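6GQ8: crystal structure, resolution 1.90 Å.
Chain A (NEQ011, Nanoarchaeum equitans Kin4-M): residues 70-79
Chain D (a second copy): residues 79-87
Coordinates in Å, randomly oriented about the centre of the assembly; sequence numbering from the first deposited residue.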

# COMPACT_ATOMS: atom_id res chain seq x y z
N GLU A 70 10.95 -12.03 9.81
CA GLU A 70 11.69 -12.60 8.69
C GLU A 70 13.18 -12.33 8.84
O GLU A 70 13.61 -11.17 8.83
CB GLU A 70 11.16 -12.03 7.37
CG GLU A 70 9.73 -12.43 7.04
CD GLU A 70 8.70 -11.50 7.63
OE1 GLU A 70 9.07 -10.66 8.48
OE2 GLU A 70 7.51 -11.61 7.25
N TYR A 71 13.96 -13.40 8.97
CA TYR A 71 15.40 -13.31 9.20
C TYR A 71 15.73 -12.42 10.39
O TYR A 71 16.74 -11.72 10.40
CB TYR A 71 16.12 -12.83 7.93
CG TYR A 71 15.85 -13.68 6.71
CD1 TYR A 71 16.40 -14.95 6.60
CD2 TYR A 71 15.03 -13.23 5.68
CE1 TYR A 71 16.15 -15.74 5.49
CE2 TYR A 71 14.78 -14.02 4.57
CZ TYR A 71 15.34 -15.27 4.48
OH TYR A 71 15.10 -16.06 3.38
N ASN A 72 14.86 -12.45 11.40
CA ASN A 72 15.03 -11.69 12.65
C ASN A 72 15.02 -10.18 12.40
O ASN A 72 15.65 -9.42 13.14
CB ASN A 72 16.30 -12.12 13.39
CG ASN A 72 16.28 -13.58 13.77
OD1 ASN A 72 15.28 -14.09 14.27
ND2 ASN A 72 17.38 -14.28 13.52
N ASN A 73 14.31 -9.74 11.37
CA ASN A 73 14.12 -8.33 11.09
C ASN A 73 12.70 -7.92 11.48
O ASN A 73 11.74 -8.63 11.19
CB ASN A 73 14.38 -8.02 9.62
CG ASN A 73 15.80 -8.35 9.20
OD1 ASN A 73 16.76 -7.95 9.86
ND2 ASN A 73 15.95 -9.09 8.11
N TYR A 74 12.59 -6.76 12.13
CA TYR A 74 11.32 -6.30 12.68
C TYR A 74 11.14 -4.82 12.39
O TYR A 74 11.99 -4.01 12.77
CB TYR A 74 11.26 -6.53 14.19
CG TYR A 74 11.38 -7.98 14.60
CD1 TYR A 74 10.25 -8.76 14.81
CD2 TYR A 74 12.63 -8.57 14.79
CE1 TYR A 74 10.36 -10.08 15.19
CE2 TYR A 74 12.74 -9.89 15.16
CZ TYR A 74 11.61 -10.64 15.36
OH TYR A 74 11.71 -11.96 15.73
N THR A 75 10.03 -4.46 11.76
CA THR A 75 9.67 -3.06 11.56
C THR A 75 8.83 -2.59 12.73
O THR A 75 7.75 -3.15 13.00
CB THR A 75 8.91 -2.85 10.25
OG1 THR A 75 9.61 -3.50 9.17
CG2 THR A 75 8.81 -1.36 9.95
N GLU A 76 9.32 -1.58 13.44
CA GLU A 76 8.58 -1.03 14.57
C GLU A 76 7.39 -0.22 14.08
O GLU A 76 7.47 0.47 13.06
CB GLU A 76 9.49 -0.13 15.41
CG GLU A 76 10.41 -0.88 16.34
CD GLU A 76 9.66 -1.66 17.39
OE1 GLU A 76 9.16 -1.03 18.35
OE2 GLU A 76 9.55 -2.90 17.25
N PRO A 77 6.26 -0.26 14.80
CA PRO A 77 5.08 0.52 14.40
C PRO A 77 5.22 1.99 14.78
O PRO A 77 4.48 2.53 15.61
CB PRO A 77 3.95 -0.18 15.18
CG PRO A 77 4.62 -0.72 16.39
CD PRO A 77 6.00 -1.13 15.96
N LYS A 78 6.21 2.65 14.17
CA LYS A 78 6.47 4.07 14.40
C LYS A 78 6.94 4.69 13.10
O LYS A 78 7.81 4.13 12.42
CB LYS A 78 7.51 4.27 15.50
CG LYS A 78 7.93 5.72 15.70
CD LYS A 78 8.98 5.87 16.79
CE LYS A 78 9.36 7.33 16.99
NZ LYS A 78 10.28 7.53 18.14
N ALA A 79 6.39 5.85 12.75
CA ALA A 79 6.77 6.51 11.51
C ALA A 79 6.63 8.01 11.66
O ALA A 79 5.79 8.51 12.41
CB ALA A 79 5.92 6.02 10.33
N ALA D 79 10.28 10.45 4.70
CA ALA D 79 9.71 9.62 5.75
C ALA D 79 10.82 9.07 6.63
O ALA D 79 11.95 8.86 6.18
CB ALA D 79 8.87 8.47 5.18
N ILE D 80 10.48 8.85 7.90
CA ILE D 80 11.38 8.21 8.86
C ILE D 80 10.69 6.95 9.36
O ILE D 80 9.55 7.01 9.85
CB ILE D 80 11.73 9.14 10.02
CG1 ILE D 80 12.26 10.48 9.49
CG2 ILE D 80 12.76 8.48 10.94
CD1 ILE D 80 12.77 11.42 10.58
N VAL D 81 11.37 5.81 9.25
CA VAL D 81 10.85 4.54 9.73
C VAL D 81 11.88 3.95 10.69
O VAL D 81 13.01 4.43 10.80
CB VAL D 81 10.53 3.57 8.58
CG1 VAL D 81 9.42 4.14 7.70
CG2 VAL D 81 11.77 3.29 7.75
N TYR D 82 11.47 2.91 11.40
CA TYR D 82 12.29 2.33 12.46
C TYR D 82 12.23 0.81 12.37
O TYR D 82 11.14 0.24 12.26
CB TYR D 82 11.82 2.78 13.85
CG TYR D 82 11.87 4.27 14.07
CD1 TYR D 82 12.92 4.86 14.77
CD2 TYR D 82 10.86 5.09 13.60
CE1 TYR D 82 12.96 6.22 14.98
CE2 TYR D 82 10.89 6.46 13.80
CZ TYR D 82 11.94 7.02 14.49
OH TYR D 82 11.98 8.38 14.69
N ALA D 83 13.39 0.16 12.43
CA ALA D 83 13.44 -1.28 12.30
C ALA D 83 14.56 -1.85 13.14
O ALA D 83 15.60 -1.22 13.34
CB ALA D 83 13.63 -1.71 10.84
N LYS D 84 14.34 -3.07 13.65
CA LYS D 84 15.40 -3.89 14.20
C LYS D 84 15.93 -4.78 13.09
O LYS D 84 15.17 -5.54 12.49
CB LYS D 84 14.90 -4.73 15.37
CG LYS D 84 14.39 -3.93 16.55
CD LYS D 84 14.00 -4.81 17.72
CE LYS D 84 13.65 -3.97 18.94
NZ LYS D 84 13.35 -4.81 20.13
N LEU D 85 17.22 -4.65 12.80
CA LEU D 85 17.85 -5.38 11.71
C LEU D 85 19.02 -6.17 12.28
O LEU D 85 19.86 -5.62 13.00
CB LEU D 85 18.33 -4.44 10.61
CG LEU D 85 17.29 -3.49 10.02
CD1 LEU D 85 17.95 -2.55 9.03
CD2 LEU D 85 16.14 -4.25 9.37
N GLU D 86 19.07 -7.46 11.96
CA GLU D 86 20.11 -8.36 12.47
C GLU D 86 21.21 -8.50 11.44
O GLU D 86 20.95 -8.79 10.27
CB GLU D 86 19.53 -9.73 12.80
CG GLU D 86 20.54 -10.67 13.44
CD GLU D 86 19.97 -12.05 13.69
OE1 GLU D 86 19.66 -12.76 12.70
OE2 GLU D 86 19.83 -12.43 14.87
N GLY D 87 22.45 -8.29 11.87
CA GLY D 87 23.60 -8.49 11.01
C GLY D 87 23.91 -7.28 10.15
O GLY D 87 23.30 -6.22 10.24
O HOH W 1 18.82 -10.44 9.03
O HOH W 2 8.72 2.13 11.01

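What do the first residues of the chain D stretch contribute? Ala D79 lies beyond reach, and Ile D80 meets chain A through its backbone: its O sits 3.3 Å from Ala A79 CA, a CA-H...O contact. Ala A79 and Val D81 are both buried here.

Why is Tyr D82 the residue of its stretch most covered by chain A? Its CA-to-CB bond points toward chain A, and the fully extended Lys A78 (chi1 to chi4 all t) runs over one face of its ring. Lys A78 CD stands 3.9 Å from the centroid of the Tyr D82 ring, a CH-pi contact, while Lys A78 NZ makes an off-centre cation-pi contact, 4.6 Å from that centroid. A long aliphatic chain ending in a charge suits both roles. In the backbone, Tyr D82 O accepts a hydrogen bond from Glu A76 N (2.8 Å). Where chain A turns at Pro A77, water 2 fills in: Tyr D82 N donates to it (2.9 Å), and it lies 2.6 Å from Lys A78 O.

Where do the backbones pair most regularly? Ala D83 faces Thr A75 in a non-hydrogen-bonded antiparallel pair, their CA atoms 4.2 Å apart, a close approach with a small methyl on the chain D side. Next, Lys D84 N donates to Tyr A74 O (2.7 Å) and Tyr A74 N to Lys D84 O (2.9 Å). Both side chains leave on the opposite face from Thr A75 and Ala D83, with their CB atoms 4.2 Å apart.

What replaces strand pairing beyond Lys D84? Side-chain amides take over: Asn A73 OD1 accepts from Glu D86 N (3.2 Å), and Asn A72 ND2 donates to Glu D86 OE1 (2.9 Å). Glu D86 points its CA-to-CB bond toward chain A and, with chi1 and chi2 both t, extends its carboxylate to the exposed Asn A72.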